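Long-range contacts in Esterase/lipase (Lactobacillus rhamnosus, PDB 4N5I), which probably hydrolyses ester bonds as an alpha/beta-hydrolase and here holds a lipid-like phosphinate in its probable active site: residues I70-G75 with M102-L107; G76-D81 with A204-K209. The protein carries 1 engineered substitution. All coordinates share one frame; numbering follows the deposited sequence.

Contact 1. Residues I70-G75 with M102-L107; sequences IDIHGG and MGYRLL. With 2HD ((2R)-2,3-dibutoxypropyl (R)-octylphosphinate), chain B.
The imidazole of His73 lies flat against the phenol of Tyr104. The two rings form an offset stack, with centroids 4.5 Å apart and planes only 8° from parallel. The side chains arrive from opposite directions, so the Tyr104 hydroxyl sits over one face of the imidazole, toward its rim. Tyr104 OH also donates to His73 O at 2.7 Å, from above the carbonyl plane. The same tyrosine thus holds both the ring and the backbone of His73. CG of His73 stands between its own backbone N and carbonyl carbon (chi1 73°), which brings ND1 to the Gly74 carbonyl. There ND1 gives a nearly straight bond of 2.6 Å to Gly74 O and fixes the rotation of the ring.

Packing is also close around Met102. Its chain is bent twice and curls back onto the strand, where SD lies 3.4 Å from Asp71 O. Its methyl CE rests 3.7 Å from Ile70 CG2. The Ile72 and Tyr104 side chains cross at about a right angle, with Ile72 CG2 3.8 Å from Tyr104 CE1.

The contact is looser beside the loop backbone, where waters bridge the two segments. Water 1 joins Asp71 O, His73 N and Met102 O, so it links the two backbones. Water 2 lies 2.6 Å from His73 NE2, accepts from Tyr104 N, and lies in the imidazole plane at its edge and above the centre of the Tyr104 ring. Farther along the loop, partly exposed Arg105 pairs with Asp118 of helix 112-129.

Gly75 N donates to 2HD O20 at 2.9 Å. Gly76 N binds the same oxygen, and Ala147 N is also hydrogen-bonded to the ligand. The segment His73-Gly76 matches the HGGG oxyanion-hole motif of alpha/beta-hydrolases.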
ATOM      1  N   ILE A  70       0.910   3.352  -7.833  1.00 14.00           N
ATOM      2  CA  ILE A  70       1.991   3.325  -6.859  1.00 13.43           C
ATOM      3  C   ILE A  70       1.591   2.350  -5.734  1.00 13.30           C
ATOM      4  O   ILE A  70       0.531   2.512  -5.077  1.00 12.97           O
ATOM      5  CB  ILE A  70       2.166   4.712  -6.235  1.00 13.97           C
ATOM      6  CG1 ILE A  70       2.460   5.727  -7.326  1.00 13.49           C
ATOM      7  CG2 ILE A  70       3.176   4.632  -5.093  1.00 13.81           C
ATOM      8  CD1 ILE A  70       2.524   7.133  -6.849  1.00 14.39           C
ATOM      9  N   ASP A  71       2.434   1.335  -5.540  1.00 14.07           N
ATOM     10  CA  ASP A  71       2.215   0.252  -4.621  1.00 14.33           C
ATOM     11  C   ASP A  71       3.145   0.325  -3.419  1.00 13.98           C
ATOM     12  O   ASP A  71       4.347   0.405  -3.572  1.00 15.24           O
ATOM     13  CB  ASP A  71       2.475  -1.051  -5.339  1.00 14.90           C
ATOM     14  CG  ASP A  71       2.130  -2.251  -4.515  1.00 15.88           C
ATOM     15  OD1 ASP A  71       0.981  -2.300  -3.975  1.00 17.44           O
ATOM     16  OD2 ASP A  71       3.022  -3.153  -4.396  1.00 14.45           O
ATOM     17  N   ILE A  72       2.546   0.239  -2.239  1.00 14.44           N
ATOM     18  CA  ILE A  72       3.234   0.084  -0.941  1.00 14.56           C
ATOM     19  C   ILE A  72       3.016  -1.328  -0.410  1.00 13.34           C
ATOM     20  O   ILE A  72       1.897  -1.701  -0.018  1.00 13.99           O
ATOM     21  CB  ILE A  72       2.663   1.098   0.098  1.00 14.93           C
ATOM     22  CG1 ILE A  72       2.662   2.519  -0.522  1.00 15.65           C
ATOM     23  CG2 ILE A  72       3.491   0.996   1.401  1.00 14.96           C
ATOM     24  CD1 ILE A  72       2.000   3.590   0.343  1.00 15.36           C
ATOM     25  N   HIS A  73       4.078  -2.127  -0.380  1.00 14.78           N
ATOM     26  CA  HIS A  73       3.974  -3.535   0.025  1.00 14.12           C
ATOM     27  C   HIS A  73       3.735  -3.697   1.517  1.00 14.82           C
ATOM     28  O   HIS A  73       3.963  -2.770   2.299  1.00 15.48           O
ATOM     29  CB  HIS A  73       5.255  -4.278  -0.346  1.00 14.80           C
ATOM     30  CG  HIS A  73       6.421  -3.934   0.516  1.00 14.15           C
ATOM     31  ND1 HIS A  73       6.613  -4.500   1.740  1.00 14.31           N
ATOM     32  CD2 HIS A  73       7.442  -3.062   0.341  1.00 15.18           C
ATOM     33  CE1 HIS A  73       7.733  -4.030   2.265  1.00 14.67           C
ATOM     34  NE2 HIS A  73       8.248  -3.156   1.435  1.00 13.81           N
ATOM     35  N   GLY A  74       3.293  -4.880   1.882  1.00 15.94           N
ATOM     36  CA  GLY A  74       3.015  -5.251   3.248  1.00 15.88           C
ATOM     37  C   GLY A  74       4.147  -6.056   3.849  1.00 16.95           C
ATOM     38  O   GLY A  74       5.268  -6.090   3.312  1.00 16.19           O
ATOM     39  N   GLY A  75       3.843  -6.693   4.986  1.00 17.20           N
ATOM     40  CA  GLY A  75       4.848  -7.399   5.772  1.00 16.15           C
ATOM     41  C   GLY A  75       4.958  -6.927   7.214  1.00 16.68           C
ATOM     42  O   GLY A  75       5.992  -7.050   7.831  1.00 17.24           O
ATOM     43  N   MET A 102       8.022   0.775  -4.208  1.00 12.94           N
ATOM     44  CA  MET A 102       9.185   1.194  -3.420  1.00 11.71           C
ATOM     45  C   MET A 102       9.518   0.302  -2.243  1.00 13.19           C
ATOM     46  O   MET A 102       8.666  -0.351  -1.652  1.00 13.32           O
ATOM     47  CB  MET A 102       9.025   2.652  -2.928  1.00 11.71           C
ATOM     48  CG  MET A 102       8.182   2.842  -1.670  1.00 11.99           C
ATOM     49  SD  MET A 102       6.451   2.301  -1.699  1.00 11.76           S
ATOM     50  CE  MET A 102       5.855   3.519  -2.848  1.00 13.96           C
ATOM     51  N   GLY A 103      10.793   0.303  -1.887  1.00 12.44           N
ATOM     52  CA  GLY A 103      11.154  -0.123  -0.569  1.00 13.60           C
ATOM     53  C   GLY A 103      11.046   1.015   0.413  1.00 13.00           C
ATOM     54  O   GLY A 103      11.033   2.189   0.051  1.00 14.47           O
ATOM     55  N   TYR A 104      10.923   0.632   1.655  1.00 14.94           N
ATOM     56  CA  TYR A 104      11.034   1.494   2.807  1.00 15.19           C
ATOM     57  C   TYR A 104      11.782   0.768   3.956  1.00 15.13           C
ATOM     58  O   TYR A 104      11.774  -0.477   4.043  1.00 14.81           O
ATOM     59  CB  TYR A 104       9.667   2.039   3.203  1.00 14.60           C
ATOM     60  CG  TYR A 104       8.659   0.978   3.455  1.00 14.99           C
ATOM     61  CD1 TYR A 104       7.756   0.616   2.485  1.00 15.73           C
ATOM     62  CD2 TYR A 104       8.611   0.320   4.656  1.00 14.16           C
ATOM     63  CE1 TYR A 104       6.810  -0.367   2.731  1.00 15.33           C
ATOM     64  CE2 TYR A 104       7.653  -0.651   4.881  1.00 15.07           C
ATOM     65  CZ  TYR A 104       6.762  -0.988   3.927  1.00 15.02           C
ATOM     66  OH  TYR A 104       5.812  -2.016   4.175  1.00 14.21           O
ATOM     67  N   ARG A 105      12.587   1.528   4.715  1.00 14.34           N
ATOM     68  CA  ARG A 105      13.315   0.942   5.834  1.00 14.81           C
ATOM     69  C   ARG A 105      12.329   0.287   6.799  1.00 14.54           C
ATOM     70  O   ARG A 105      11.185   0.698   6.914  1.00 13.08           O
ATOM     71  CB  ARG A 105      14.225   1.957   6.541  1.00 15.15           C
ATOM     72  CG  ARG A 105      15.355   2.512   5.706  1.00 15.98           C
ATOM     73  CD  ARG A 105      15.867   3.837   6.247  1.00 17.26           C
ATOM     74  NE  ARG A 105      14.866   4.923   6.300  1.00 16.77           N
ATOM     75  CZ  ARG A 105      15.059   6.059   6.969  1.00 15.18           C
ATOM     76  NH1 ARG A 105      16.206   6.286   7.567  1.00 13.50           N
ATOM     77  NH2 ARG A 105      14.151   7.001   6.966  1.00 14.96           N
ATOM     78  N   LEU A 106      12.746  -0.829   7.360  1.00 15.17           N
ATOM     79  CA  LEU A 106      11.920  -1.652   8.231  1.00 17.10           C
ATOM     80  C   LEU A 106      12.125  -1.388   9.747  1.00 16.91           C
ATOM     81  O   LEU A 106      13.182  -1.073  10.215  1.00 15.13           O
ATOM     82  CB  LEU A 106      12.297  -3.128   7.982  1.00 16.17           C
ATOM     83  CG  LEU A 106      12.201  -3.514   6.497  1.00 17.26           C
ATOM     84  CD1 LEU A 106      12.668  -4.958   6.257  1.00 19.85           C
ATOM     85  CD2 LEU A 106      10.803  -3.285   5.967  1.00 16.99           C
ATOM     86  N   LEU A 107      11.088  -1.644  10.501  1.00 19.05           N
ATOM     87  CA  LEU A 107      11.171  -1.665  11.936  1.00 19.15           C
ATOM     88  C   LEU A 107      12.105  -2.826  12.185  1.00 20.10           C
ATOM     89  O   LEU A 107      12.089  -3.766  11.433  1.00 19.33           O
ATOM     90  CB  LEU A 107       9.821  -1.961  12.544  1.00 20.73           C
ATOM     91  CG  LEU A 107       8.640  -1.042  12.265  1.00 23.16           C
ATOM     92  CD1 LEU A 107       7.477  -1.366  13.208  1.00 22.55           C
ATOM     93  CD2 LEU A 107       9.009   0.392  12.366  1.00 21.39           C
TER
HETATM   94  O20 2HD B 401       1.476  -6.636   6.591  1.00 22.48           O
HETATM   95  P9  2HD B 401       0.260  -7.454   7.097  1.00 24.80           P
HETATM   96  C8  2HD B 401      -0.311  -7.004   8.747  1.00 28.69           C
HETATM   97  C7  2HD B 401       0.525  -7.659   9.808  1.00 30.68           C
HETATM   98  C6  2HD B 401       0.351  -6.866  11.130  1.00 31.27           C
HETATM   99  C5  2HD B 401       0.890  -7.766  12.214  1.00 32.92           C
HETATM  100  C4  2HD B 401       0.348  -7.373  13.564  1.00 33.26           C
HETATM  101  C3  2HD B 401       1.080  -8.273  14.535  1.00 35.79           C
HETATM  102  C2  2HD B 401       0.325  -8.509  15.845  1.00 34.81           C
HETATM  103  C1  2HD B 401       1.114  -9.466  16.722  1.00 37.32           C
HETATM  104  O10 2HD B 401       0.681  -8.944   6.881  1.00 33.09           O
HETATM  105  C11 2HD B 401      -0.426  -9.781   6.622  1.00 41.95           C
HETATM  106  C12 2HD B 401      -0.279 -11.214   7.124  1.00 46.48           C
HETATM  107  O21 2HD B 401      -0.226 -11.236   8.565  1.00 48.21           O
HETATM  108  C22 2HD B 401       1.044 -11.382   9.221  1.00 53.24           C
HETATM  109  C23 2HD B 401       1.019 -12.528  10.228  1.00 49.52           C
HETATM  110  C24 2HD B 401       2.346 -12.569  10.995  1.00 50.50           C
HETATM  111  C25 2HD B 401       2.287 -11.893  12.347  1.00 48.64           C
HETATM  112  C13 2HD B 401       0.894 -11.849   6.368  1.00 46.22           C
HETATM  113  O14 2HD B 401       0.497 -11.912   5.005  1.00 45.46           O
HETATM  114  C15 2HD B 401       1.429 -12.605   4.179  1.00 49.31           C
HETATM  115  C16 2HD B 401       2.670 -11.752   3.898  1.00 47.48           C
HETATM  116  C17 2HD B 401       2.321 -10.298   3.583  1.00 44.51           C
HETATM  117  C18 2HD B 401       3.589  -9.560   3.233  1.00 46.13           C
HETATM  118  O   HOH W   1       6.066  -1.190  -2.263  1.00 10.56           O
HETATM  119  O   HOH W   2      10.514  -2.204   2.404  1.00 15.02           O

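Contact 2. Residues G76-D81 with A204-K209; sequences GWFYGD and AFYLDK. With 2HD ((2R)-2,3-dibutoxypropyl (R)-octylphosphinate), chain B.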
ATOM      1  N   GLY A  76       3.892  -6.419   7.786  1.00 17.60           N
ATOM      2  CA  GLY A  76       3.930  -6.058   9.215  1.00 18.53           C
ATOM      3  C   GLY A  76       4.940  -5.021   9.619  1.00 17.90           C
ATOM      4  O   GLY A  76       5.350  -4.987  10.782  1.00 17.32           O
ATOM      5  N   TRP A  77       5.343  -4.157   8.668  1.00 17.65           N
ATOM      6  CA  TRP A  77       6.331  -3.082   8.936  1.00 16.65           C
ATOM      7  C   TRP A  77       7.714  -3.557   9.268  1.00 15.78           C
ATOM      8  O   TRP A  77       8.665  -2.733   9.286  1.00 15.72           O
ATOM      9  CB  TRP A  77       5.866  -2.128  10.066  1.00 17.42           C
ATOM     10  CG  TRP A  77       4.445  -1.569   9.906  1.00 17.08           C
ATOM     11  CD1 TRP A  77       4.087  -0.482   9.166  1.00 17.73           C
ATOM     12  CD2 TRP A  77       3.235  -2.037  10.545  1.00 17.46           C
ATOM     13  NE1 TRP A  77       2.714  -0.296   9.230  1.00 17.44           N
ATOM     14  CE2 TRP A  77       2.180  -1.214  10.098  1.00 18.13           C
ATOM     15  CE3 TRP A  77       2.927  -3.113  11.427  1.00 17.32           C
ATOM     16  CZ2 TRP A  77       0.838  -1.387  10.539  1.00 17.77           C
ATOM     17  CZ3 TRP A  77       1.617  -3.302  11.826  1.00 17.37           C
ATOM     18  CH2 TRP A  77       0.576  -2.450  11.394  1.00 18.50           C
ATOM     19  N   PHE A  78       7.861  -4.880   9.461  1.00 15.41           N
ATOM     20  CA  PHE A  78       9.169  -5.488   9.808  1.00 16.24           C
ATOM     21  C   PHE A  78       9.809  -6.218   8.621  1.00 16.58           C
ATOM     22  O   PHE A  78      10.977  -6.665   8.653  1.00 15.73           O
ATOM     23  CB  PHE A  78       8.983  -6.508  10.955  1.00 17.48           C
ATOM     24  CG  PHE A  78       8.959  -5.916  12.326  1.00 17.20           C
ATOM     25  CD1 PHE A  78       7.777  -5.503  12.913  1.00 18.42           C
ATOM     26  CD2 PHE A  78      10.111  -5.852  13.070  1.00 20.38           C
ATOM     27  CE1 PHE A  78       7.767  -5.004  14.209  1.00 17.73           C
ATOM     28  CE2 PHE A  78      10.124  -5.296  14.366  1.00 19.23           C
ATOM     29  CZ  PHE A  78       8.941  -4.898  14.933  1.00 18.79           C
ATOM     30  N   TYR A  79       9.044  -6.392   7.551  1.00 16.73           N
ATOM     31  CA  TYR A  79       9.486  -7.328   6.491  1.00 16.51           C
ATOM     32  C   TYR A  79       9.136  -6.816   5.076  1.00 15.87           C
ATOM     33  O   TYR A  79       8.108  -6.125   4.861  1.00 18.42           O
ATOM     34  CB  TYR A  79       8.856  -8.739   6.723  1.00 16.83           C
ATOM     35  CG  TYR A  79       8.855  -9.695   5.532  1.00 17.62           C
ATOM     36  CD1 TYR A  79       7.715  -9.852   4.741  1.00 20.28           C
ATOM     37  CD2 TYR A  79       9.972 -10.454   5.217  1.00 19.08           C
ATOM     38  CE1 TYR A  79       7.691 -10.712   3.648  1.00 19.93           C
ATOM     39  CE2 TYR A  79      10.001 -11.295   4.120  1.00 20.21           C
ATOM     40  CZ  TYR A  79       8.860 -11.435   3.321  1.00 21.76           C
ATOM     41  OH  TYR A  79       8.893 -12.296   2.216  1.00 19.23           O
ATOM     42  N   GLY A  80       9.963  -7.196   4.111  1.00 14.90           N
ATOM     43  CA  GLY A  80       9.659  -6.998   2.685  1.00 14.46           C
ATOM     44  C   GLY A  80      10.638  -6.033   2.092  1.00 15.51           C
ATOM     45  O   GLY A  80      11.497  -5.485   2.809  1.00 16.75           O
ATOM     46  N   ASP A  81      10.544  -5.859   0.789  1.00 16.32           N
ATOM     47  CA  ASP A  81      11.374  -4.920   0.009  1.00 16.47           C
ATOM     48  C   ASP A  81      10.649  -4.647  -1.342  1.00 14.85           C
ATOM     49  O   ASP A  81       9.528  -5.107  -1.557  1.00 14.61           O
ATOM     50  CB  ASP A  81      12.773  -5.519  -0.210  1.00 16.96           C
ATOM     51  CG  ASP A  81      12.737  -6.843  -0.909  1.00 20.01           C
ATOM     52  OD1 ASP A  81      11.828  -7.046  -1.752  1.00 17.01           O
ATOM     53  OD2 ASP A  81      13.595  -7.719  -0.539  1.00 24.30           O
ATOM     54  N   ALA A 204       1.660  -5.230  21.380  1.00 27.34           N
ATOM     55  CA  ALA A 204       2.132  -4.019  22.050  1.00 28.16           C
ATOM     56  C   ALA A 204       3.551  -3.681  21.579  1.00 25.75           C
ATOM     57  O   ALA A 204       3.859  -2.521  21.373  1.00 22.85           O
ATOM     58  CB  ALA A 204       2.053  -4.143  23.587  1.00 28.55           C
ATOM     59  N   PHE A 205       4.376  -4.701  21.372  1.00 24.18           N
ATOM     60  CA  PHE A 205       5.720  -4.537  20.861  1.00 25.36           C
ATOM     61  C   PHE A 205       5.777  -3.917  19.432  1.00 24.46           C
ATOM     62  O   PHE A 205       6.592  -3.049  19.188  1.00 27.27           O
ATOM     63  CB  PHE A 205       6.468  -5.866  20.907  1.00 23.84           C
ATOM     64  CG  PHE A 205       7.866  -5.825  20.308  1.00 24.09           C
ATOM     65  CD1 PHE A 205       8.961  -5.423  21.063  1.00 24.75           C
ATOM     66  CD2 PHE A 205       8.079  -6.228  18.968  1.00 25.62           C
ATOM     67  CE1 PHE A 205      10.240  -5.419  20.533  1.00 27.55           C
ATOM     68  CE2 PHE A 205       9.348  -6.222  18.438  1.00 24.68           C
ATOM     69  CZ  PHE A 205      10.433  -5.819  19.215  1.00 25.95           C
ATOM     70  N   TYR A 206       4.956  -4.404  18.511  1.00 25.09           N
ATOM     71  CA  TYR A 206       4.766  -3.757  17.235  1.00 23.68           C
ATOM     72  C   TYR A 206       4.481  -2.256  17.431  1.00 23.15           C
ATOM     73  O   TYR A 206       5.091  -1.420  16.789  1.00 18.99           O
ATOM     74  CB  TYR A 206       3.603  -4.402  16.471  1.00 23.41           C
ATOM     75  CG  TYR A 206       4.014  -5.632  15.641  1.00 23.77           C
ATOM     76  CD1 TYR A 206       4.317  -6.835  16.256  1.00 23.86           C
ATOM     77  CD2 TYR A 206       4.103  -5.578  14.243  1.00 22.52           C
ATOM     78  CE1 TYR A 206       4.688  -7.976  15.516  1.00 24.20           C
ATOM     79  CE2 TYR A 206       4.467  -6.722  13.494  1.00 22.69           C
ATOM     80  CZ  TYR A 206       4.752  -7.932  14.142  1.00 25.19           C
ATOM     81  OH  TYR A 206       5.140  -9.107  13.451  1.00 22.42           O
ATOM     82  N   LEU A 207       3.545  -1.933  18.319  1.00 21.07           N
ATOM     83  CA  LEU A 207       3.088  -0.539  18.483  1.00 23.71           C
ATOM     84  C   LEU A 207       4.183   0.357  19.021  1.00 23.04           C
ATOM     85  O   LEU A 207       4.317   1.535  18.594  1.00 20.59           O
ATOM     86  CB  LEU A 207       1.856  -0.486  19.380  1.00 25.21           C
ATOM     87  CG  LEU A 207       0.597  -1.132  18.826  1.00 26.50           C
ATOM     88  CD1 LEU A 207      -0.490  -1.042  19.916  1.00 27.90           C
ATOM     89  CD2 LEU A 207       0.162  -0.393  17.562  1.00 25.65           C
ATOM     90  N   ASP A 208       4.995  -0.189  19.914  1.00 22.50           N
ATOM     91  CA  ASP A 208       6.116   0.573  20.456  1.00 22.66           C
ATOM     92  C   ASP A 208       7.175   0.807  19.410  1.00 22.27           C
ATOM     93  O   ASP A 208       7.808   1.853  19.411  1.00 21.44           O
ATOM     94  CB  ASP A 208       6.778  -0.144  21.631  1.00 28.07           C
ATOM     95  CG  ASP A 208       5.951  -0.052  22.923  1.00 35.87           C
ATOM     96  OD1 ASP A 208       4.938   0.705  22.986  1.00 36.59           O
ATOM     97  OD2 ASP A 208       6.319  -0.771  23.895  1.00 34.66           O
ATOM     98  N   LYS A 209       7.362  -0.151  18.495  1.00 20.03           N
ATOM     99  CA  LYS A 209       8.340   0.020  17.431  1.00 20.48           C
ATOM    100  C   LYS A 209       7.871   1.008  16.377  1.00 19.85           C
ATOM    101  O   LYS A 209       8.697   1.747  15.811  1.00 18.33           O
ATOM    102  CB  LYS A 209       8.785  -1.337  16.832  1.00 22.08           C
ATOM    103  CG  LYS A 209       9.523  -2.233  17.846  1.00 25.01           C
ATOM    104  CD  LYS A 209      10.919  -1.657  18.118  1.00 29.08           C
ATOM    105  CE  LYS A 209      11.554  -1.955  19.463  1.00 33.42           C
ATOM    106  NZ  LYS A 209      11.232  -0.801  20.358  1.00 39.46           N
TER
HETATM  107  O20 2HD B 401       1.476  -6.636   6.591  1.00 22.48           O
HETATM  108  P9  2HD B 401       0.260  -7.454   7.097  1.00 24.80           P
HETATM  109  C8  2HD B 401      -0.311  -7.004   8.747  1.00 28.69           C
HETATM  110  C7  2HD B 401       0.525  -7.659   9.808  1.00 30.68           C
HETATM  111  C6  2HD B 401       0.351  -6.866  11.130  1.00 31.27           C
HETATM  112  C5  2HD B 401       0.890  -7.766  12.214  1.00 32.92           C
HETATM  113  C4  2HD B 401       0.348  -7.373  13.564  1.00 33.26           C
HETATM  114  C3  2HD B 401       1.080  -8.273  14.535  1.00 35.79           C
HETATM  115  C2  2HD B 401       0.325  -8.509  15.845  1.00 34.81           C
HETATM  116  C1  2HD B 401       1.114  -9.466  16.722  1.00 37.32           C
HETATM  117  O10 2HD B 401       0.681  -8.944   6.881  1.00 33.09           O
HETATM  118  C11 2HD B 401      -0.426  -9.781   6.622  1.00 41.95           C
HETATM  119  C12 2HD B 401      -0.279 -11.214   7.124  1.00 46.48           C
HETATM  120  O21 2HD B 401      -0.226 -11.236   8.565  1.00 48.21           O
HETATM  121  C22 2HD B 401       1.044 -11.382   9.221  1.00 53.24           C
HETATM  122  C23 2HD B 401       1.019 -12.528  10.228  1.00 49.52           C
HETATM  123  C24 2HD B 401       2.346 -12.569  10.995  1.00 50.50           C
HETATM  124  C25 2HD B 401       2.287 -11.893  12.347  1.00 48.64           C
HETATM  125  C13 2HD B 401       0.894 -11.849   6.368  1.00 46.22           C
HETATM  126  O14 2HD B 401       0.497 -11.912   5.005  1.00 45.46           O
HETATM  127  C15 2HD B 401       1.429 -12.605   4.179  1.00 49.31           C
HETATM  128  C16 2HD B 401       2.670 -11.752   3.898  1.00 47.48           C
HETATM  129  C17 2HD B 401       2.321 -10.298   3.583  1.00 44.51           C
HETATM  130  C18 2HD B 401       3.589  -9.560   3.233  1.00 46.13           C
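Tyr206 has both ring faces and part of its edge occupied. One face takes the edge of the Phe78 ring in a T-shaped stack, with centroids 4.9 Å apart and planes at 68°. The opposite face carries the octyl chain of 2HD, whose C3 sits over the ring centre, 3.7 Å from Tyr206 CZ. Near the ring plane, Trp77 CE3 meets Tyr206 CD2 at 3.9 Å. Gly76 O lies at the edge too, 3.3 Å from Tyr206 CE2.

This is probably the oxyanion-hole loop of an alpha/beta-hydrolase, packed against helix 200-211, which lies in the insert between strands 179-183 and 235-240. Tyr206 CG is anti to its carbonyl carbon (chi1 -86°), which sends the ring from the helix toward the loop. Its hydroxyl is bonded to Trp15 of helix 6-28, so that helix steadies the ring from its far end. The same helix also packs on Phe78.

Replacing Tyr206 by an alanine would probably leave the octyl chain without its flat support, Phe78 without a face to meet, and Trp15 NE1 without its partner. Gly76 has positive phi and lies against the Tyr206 ring edge.

The Phe78 ring also reaches helix residues before and after Tyr206. Its CZ lies 3.8 Å from Phe205 CE2 and 4.0 Å from Lys209 CG. The lysine contributes only its aliphatic base, since its end leads away.

On the ligand side, Trp77 CZ3 touches C6 of the octyl chain at 3.8 Å. Trp77 and Tyr206 thus both touch the octyl chain. At the head of the ligand, Gly76 N donates to 2HD O20 at 2.7 Å, with an N-H...O angle of 158°.

How the contacts relate
Both contacts are buried, but contact 1 lies deeper, with its centre about 8 Å from the chain centre against about 15 Å for contact 2. Contact 1 joins the end of a central strand to the loop after its neighbour. Contact 2 joins the continuation of that first segment to a more peripheral helix. The chemistry follows this. Contact 1 mixes a ring stack with hydrogen bonds and bridging waters; contact 2 is aromatic and apolar across its segments. The two meet where Leu107 N probably bonds to Trp77 O, 2.9 Å away, and each lends a backbone N-H to the ligand oxygen.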